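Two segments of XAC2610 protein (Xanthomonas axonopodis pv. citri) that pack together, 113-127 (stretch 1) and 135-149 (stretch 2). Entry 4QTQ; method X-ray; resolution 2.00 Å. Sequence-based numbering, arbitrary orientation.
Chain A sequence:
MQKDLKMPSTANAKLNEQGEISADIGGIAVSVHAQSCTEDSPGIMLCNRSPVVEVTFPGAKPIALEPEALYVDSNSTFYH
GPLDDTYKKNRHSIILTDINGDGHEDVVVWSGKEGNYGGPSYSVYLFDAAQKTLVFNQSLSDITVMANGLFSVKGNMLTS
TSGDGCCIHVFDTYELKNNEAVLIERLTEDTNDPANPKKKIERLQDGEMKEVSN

Stretch 1 (113-127) KEGNYGGPSYSVYLF
Stretch 2 135-149: VFNQSLSDITVMANG

Stretch 1 runs from a loop, 113-120, into an extended strand, 121-127; stretch 2 starts as a strand at Val135 and Phe136, enters a helix at Gln138, and leaves it for a type II turn from Thr144 to Ala147. Strand 121-127 and helix 138-143 run roughly antiparallel, at 154° between their N-to-C directions, with axes 6.7 Å apart at closest approach. CA-CA register is Tyr125-Phe136 4.3 Å, Ser123-Ser141 5.0 Å, Ser121-Thr144 5.3 Å and Asn116-Met146 4.0 Å. Strand phi/psi values stay extended (Tyr122 -131/152, Val124 -110/131); phi/psi is near -62/-45 from Gln138 to Ser141, with phi -70° at Leu140, and psi rises to about -30° at Asp142 and Ile143. Met146 takes 61/11 in the turn.

Leu126 and Val135 form an antiparallel hydrogen-bonded pair, with Val135 N to Leu126 O at 2.8 Å and Leu126 N to Val135 O at 3.1 Å; Tyr125 and Phe136 form the adjacent non-hydrogen-bonded pair. Asn137 N then donates to Val124 O (2.7 Å). Beyond Asn137, side-chain hydroxyls of stretch 2 serve as acceptors for the strand amides: Val124 N donates to Ser141 OG (2.9 Å), and Tyr122 N to Thr144 OG1 (3.0 Å). Each hydroxyl gives its own proton to backbone of its stretch, Ser141 OG to Asn137 O (2.7 Å) and Thr144 OG1 to Ser141 O (2.8 Å), with chi1 m at Ser141 and p at Thr144. At the turn, Met146 N donates to Glu114 O (2.8 Å) and Asn116 N to Ala147 O (2.8 Å).

Asn116 (chi1 t) sends ND2 to Asn148 OD1 (2.6 Å), while its OD1 lies 3.3 Å from Met146 CE, brought back by an m, m, m side chain. Asn137 (chi1 t) caps the helix, its OD1 accepting from Leu140 N (2.9 Å). Val124 (t) puts CG1 3.7 Å from Leu140 CB, and Leu126 (m, t) brings CD1 to 3.8 Å from Leu140 CD1 (m, t), so one leucine packs against two alternate strand residues. Tyr125 (m) and Phe136 (t) project from the same sheet face; the edge of Phe136 meets the face of Tyr125, centroids 5.7 Å apart and planes at 73°. Thr144 CB sits at the edge of the Tyr122 ring, 3.9 Å from Tyr122 CD1.

Waters bridge backbone carbonyls of the two stretches: one donates to Tyr122 O (2.6 Å from the water O) and Ser141 O (3.2 Å), while the O of another lies 2.7 Å from Pro120 O and 2.7 Å from Thr144 O.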

# COMPACT_ATOMS: atom_id res chain seq x y z
N LYS A 113 3.64 -11.02 -1.43
CA LYS A 113 2.33 -11.63 -1.54
C LYS A 113 1.91 -12.22 -0.20
O LYS A 113 1.49 -13.36 -0.11
CB LYS A 113 2.31 -12.66 -2.68
CG LYS A 113 2.44 -12.01 -4.05
CD LYS A 113 2.06 -12.93 -5.19
CE LYS A 113 2.92 -14.18 -5.18
NZ LYS A 113 2.95 -14.77 -6.54
N GLU A 114 2.01 -11.41 0.85
CA GLU A 114 1.62 -11.77 2.21
C GLU A 114 0.23 -11.21 2.55
O GLU A 114 -0.18 -11.19 3.71
CB GLU A 114 2.65 -11.24 3.21
CG GLU A 114 4.10 -11.67 2.98
CD GLU A 114 5.03 -11.13 4.07
OE1 GLU A 114 5.17 -9.90 4.23
OE2 GLU A 114 5.61 -11.94 4.81
N GLY A 115 -0.49 -10.72 1.55
CA GLY A 115 -1.86 -10.32 1.74
C GLY A 115 -2.71 -11.54 1.98
O GLY A 115 -2.24 -12.69 1.84
N ASN A 116 -3.97 -11.30 2.33
CA ASN A 116 -4.93 -12.37 2.55
C ASN A 116 -4.97 -13.34 1.37
O ASN A 116 -5.03 -12.92 0.22
CB ASN A 116 -6.33 -11.79 2.80
CG ASN A 116 -7.23 -12.72 3.59
OD1 ASN A 116 -6.79 -13.73 4.15
ND2 ASN A 116 -8.51 -12.38 3.63
N TYR A 117 -4.90 -14.64 1.67
CA TYR A 117 -4.94 -15.69 0.65
C TYR A 117 -3.88 -15.52 -0.44
O TYR A 117 -4.12 -15.87 -1.59
CB TYR A 117 -6.35 -15.80 0.05
CG TYR A 117 -7.31 -16.31 1.09
CD1 TYR A 117 -7.30 -17.66 1.45
CD2 TYR A 117 -8.18 -15.46 1.75
CE1 TYR A 117 -8.14 -18.14 2.44
CE2 TYR A 117 -9.03 -15.94 2.74
CZ TYR A 117 -9.01 -17.28 3.07
OH TYR A 117 -9.84 -17.78 4.04
N GLY A 118 -2.72 -15.02 -0.05
CA GLY A 118 -1.61 -14.84 -0.98
C GLY A 118 -1.71 -13.66 -1.93
O GLY A 118 -0.98 -13.59 -2.93
N GLY A 119 -2.59 -12.71 -1.63
CA GLY A 119 -2.71 -11.50 -2.45
C GLY A 119 -1.56 -10.53 -2.19
O GLY A 119 -0.68 -10.81 -1.38
N PRO A 120 -1.55 -9.39 -2.89
CA PRO A 120 -0.43 -8.46 -2.76
C PRO A 120 -0.26 -7.86 -1.36
O PRO A 120 -1.24 -7.53 -0.69
CB PRO A 120 -0.76 -7.36 -3.78
CG PRO A 120 -2.20 -7.55 -4.13
CD PRO A 120 -2.47 -9.01 -3.98
N SER A 121 0.99 -7.75 -0.94
CA SER A 121 1.37 -6.96 0.22
C SER A 121 2.39 -5.95 -0.21
O SER A 121 3.07 -6.12 -1.23
CB SER A 121 1.95 -7.86 1.30
OG SER A 121 3.07 -8.55 0.81
N TYR A 122 2.52 -4.89 0.58
CA TYR A 122 3.20 -3.67 0.18
C TYR A 122 4.22 -3.16 1.18
O TYR A 122 4.10 -3.37 2.40
CB TYR A 122 2.16 -2.56 -0.05
CG TYR A 122 1.13 -2.92 -1.10
CD1 TYR A 122 0.01 -3.68 -0.77
CD2 TYR A 122 1.30 -2.55 -2.43
CE1 TYR A 122 -0.93 -4.03 -1.73
CE2 TYR A 122 0.36 -2.89 -3.40
CZ TYR A 122 -0.74 -3.64 -3.04
OH TYR A 122 -1.68 -3.99 -3.99
N SER A 123 5.22 -2.46 0.63
CA SER A 123 6.19 -1.72 1.39
C SER A 123 5.77 -0.26 1.27
O SER A 123 5.59 0.24 0.15
CB SER A 123 7.61 -1.92 0.85
OG SER A 123 8.05 -3.27 0.99
N VAL A 124 5.61 0.40 2.41
CA VAL A 124 5.19 1.80 2.48
C VAL A 124 6.37 2.66 2.94
O VAL A 124 7.03 2.34 3.93
CB VAL A 124 3.97 1.95 3.41
CG1 VAL A 124 3.56 3.40 3.54
CG2 VAL A 124 2.82 1.11 2.89
N TYR A 125 6.62 3.74 2.20
CA TYR A 125 7.67 4.72 2.52
C TYR A 125 7.08 6.13 2.62
O TYR A 125 6.54 6.66 1.63
CB TYR A 125 8.77 4.72 1.44
CG TYR A 125 9.32 3.35 1.09
CD1 TYR A 125 8.60 2.47 0.29
CD2 TYR A 125 10.57 2.93 1.54
CE1 TYR A 125 9.09 1.22 -0.04
CE2 TYR A 125 11.08 1.68 1.21
CZ TYR A 125 10.32 0.82 0.43
OH TYR A 125 10.78 -0.41 0.07
N LEU A 126 7.19 6.74 3.80
CA LEU A 126 6.75 8.12 4.00
C LEU A 126 7.89 9.09 3.72
O LEU A 126 9.04 8.88 4.13
CB LEU A 126 6.22 8.32 5.42
CG LEU A 126 5.00 7.51 5.84
CD1 LEU A 126 4.58 7.92 7.24
CD2 LEU A 126 3.84 7.71 4.87
N PHE A 127 7.59 10.18 3.02
CA PHE A 127 8.56 11.22 2.84
C PHE A 127 8.81 11.90 4.18
O PHE A 127 7.88 12.37 4.83
CB PHE A 127 8.10 12.25 1.81
CG PHE A 127 9.18 13.22 1.43
CD1 PHE A 127 10.23 12.81 0.63
CD2 PHE A 127 9.16 14.52 1.90
CE1 PHE A 127 11.24 13.69 0.29
CE2 PHE A 127 10.16 15.41 1.56
CZ PHE A 127 11.20 15.00 0.74
N VAL A 135 11.28 7.13 4.00
CA VAL A 135 11.63 6.25 5.11
C VAL A 135 10.67 5.07 5.14
O VAL A 135 9.46 5.24 5.19
CB VAL A 135 11.59 7.05 6.43
CG1 VAL A 135 11.92 6.17 7.63
CG2 VAL A 135 12.58 8.22 6.36
N PHE A 136 11.20 3.85 5.09
CA PHE A 136 10.37 2.67 5.17
C PHE A 136 9.55 2.72 6.45
O PHE A 136 10.12 2.95 7.53
CB PHE A 136 11.21 1.40 5.14
CG PHE A 136 10.42 0.15 5.36
CD1 PHE A 136 9.72 -0.44 4.31
CD2 PHE A 136 10.32 -0.41 6.62
CE1 PHE A 136 8.96 -1.60 4.51
CE2 PHE A 136 9.57 -1.56 6.82
CZ PHE A 136 8.88 -2.15 5.77
N ASN A 137 8.24 2.51 6.35
CA ASN A 137 7.35 2.53 7.52
C ASN A 137 6.86 1.13 7.88
O ASN A 137 6.05 0.53 7.17
CB ASN A 137 6.14 3.44 7.30
CG ASN A 137 5.47 3.85 8.62
OD1 ASN A 137 4.75 3.06 9.23
ND2 ASN A 137 5.75 5.06 9.07
N GLN A 138 7.36 0.60 8.99
CA GLN A 138 6.98 -0.75 9.41
C GLN A 138 5.47 -0.85 9.69
O GLN A 138 4.80 -1.76 9.19
CB GLN A 138 7.78 -1.18 10.64
CG GLN A 138 7.66 -2.67 10.96
CD GLN A 138 8.32 -3.54 9.91
OE1 GLN A 138 9.53 -3.47 9.71
NE2 GLN A 138 7.53 -4.37 9.24
N SER A 139 4.94 0.08 10.48
CA SER A 139 3.55 -0.01 10.92
C SER A 139 2.60 0.04 9.72
O SER A 139 1.66 -0.73 9.66
CB SER A 139 3.17 1.06 11.96
OG SER A 139 3.13 2.37 11.41
N LEU A 140 2.86 0.93 8.77
CA LEU A 140 1.99 1.04 7.59
C LEU A 140 2.09 -0.18 6.67
O LEU A 140 1.08 -0.70 6.20
CB LEU A 140 2.26 2.34 6.84
CG LEU A 140 1.74 3.58 7.57
CD1 LEU A 140 2.29 4.86 6.95
CD2 LEU A 140 0.23 3.62 7.60
N SER A 141 3.30 -0.67 6.45
CA SER A 141 3.52 -1.84 5.60
C SER A 141 2.82 -3.04 6.20
O SER A 141 2.23 -3.86 5.47
CB SER A 141 5.02 -2.13 5.47
OG SER A 141 5.71 -1.01 4.92
N ASP A 142 2.92 -3.14 7.52
CA ASP A 142 2.31 -4.23 8.26
C ASP A 142 0.78 -4.29 8.12
O ASP A 142 0.20 -5.36 8.22
CB ASP A 142 2.67 -4.15 9.73
CG ASP A 142 4.01 -4.80 10.06
OD1 ASP A 142 4.65 -5.45 9.20
OD2 ASP A 142 4.44 -4.67 11.23
N ILE A 143 0.12 -3.16 7.91
CA ILE A 143 -1.34 -3.17 7.76
C ILE A 143 -1.75 -4.02 6.56
O ILE A 143 -2.82 -4.64 6.57
CB ILE A 143 -1.95 -1.76 7.57
CG1 ILE A 143 -1.73 -0.88 8.81
CG2 ILE A 143 -3.44 -1.86 7.30
CD1 ILE A 143 -2.00 0.59 8.57
N THR A 144 -0.90 -4.07 5.53
CA THR A 144 -1.24 -4.74 4.27
C THR A 144 -1.10 -6.26 4.37
O THR A 144 -1.66 -6.99 3.54
CB THR A 144 -0.40 -4.22 3.06
OG1 THR A 144 0.94 -4.71 3.14
CG2 THR A 144 -0.38 -2.70 3.01
N VAL A 145 -0.38 -6.72 5.39
CA VAL A 145 -0.19 -8.14 5.63
C VAL A 145 -1.50 -8.76 6.12
O VAL A 145 -2.15 -8.25 7.04
CB VAL A 145 0.94 -8.41 6.65
CG1 VAL A 145 1.05 -9.90 6.96
CG2 VAL A 145 2.26 -7.90 6.12
N MET A 146 -1.88 -9.85 5.46
CA MET A 146 -3.18 -10.52 5.66
C MET A 146 -4.40 -9.64 5.33
O MET A 146 -5.54 -10.02 5.62
CB MET A 146 -3.28 -11.12 7.07
CG MET A 146 -2.36 -12.32 7.30
SD MET A 146 -2.65 -13.75 6.23
CE MET A 146 -4.41 -14.03 6.45
N ALA A 147 -4.18 -8.48 4.72
CA ALA A 147 -5.29 -7.64 4.29
C ALA A 147 -5.78 -8.10 2.93
O ALA A 147 -5.05 -8.76 2.18
CB ALA A 147 -4.85 -6.19 4.22
N ASN A 148 -7.01 -7.72 2.60
CA ASN A 148 -7.56 -8.02 1.29
C ASN A 148 -7.03 -7.11 0.20
O ASN A 148 -7.34 -7.31 -0.97
CB ASN A 148 -9.09 -7.98 1.32
CG ASN A 148 -9.66 -9.08 2.18
OD1 ASN A 148 -9.04 -10.14 2.33
ND2 ASN A 148 -10.81 -8.83 2.78
N GLY A 149 -6.22 -6.13 0.58
CA GLY A 149 -5.54 -5.28 -0.36
C GLY A 149 -5.10 -4.01 0.34
O GLY A 149 -5.34 -3.84 1.53
O HOH W 1 -2.65 -6.16 1.17
O HOH W 2 -3.86 -8.43 -0.57
O HOH W 3 4.35 -5.53 3.81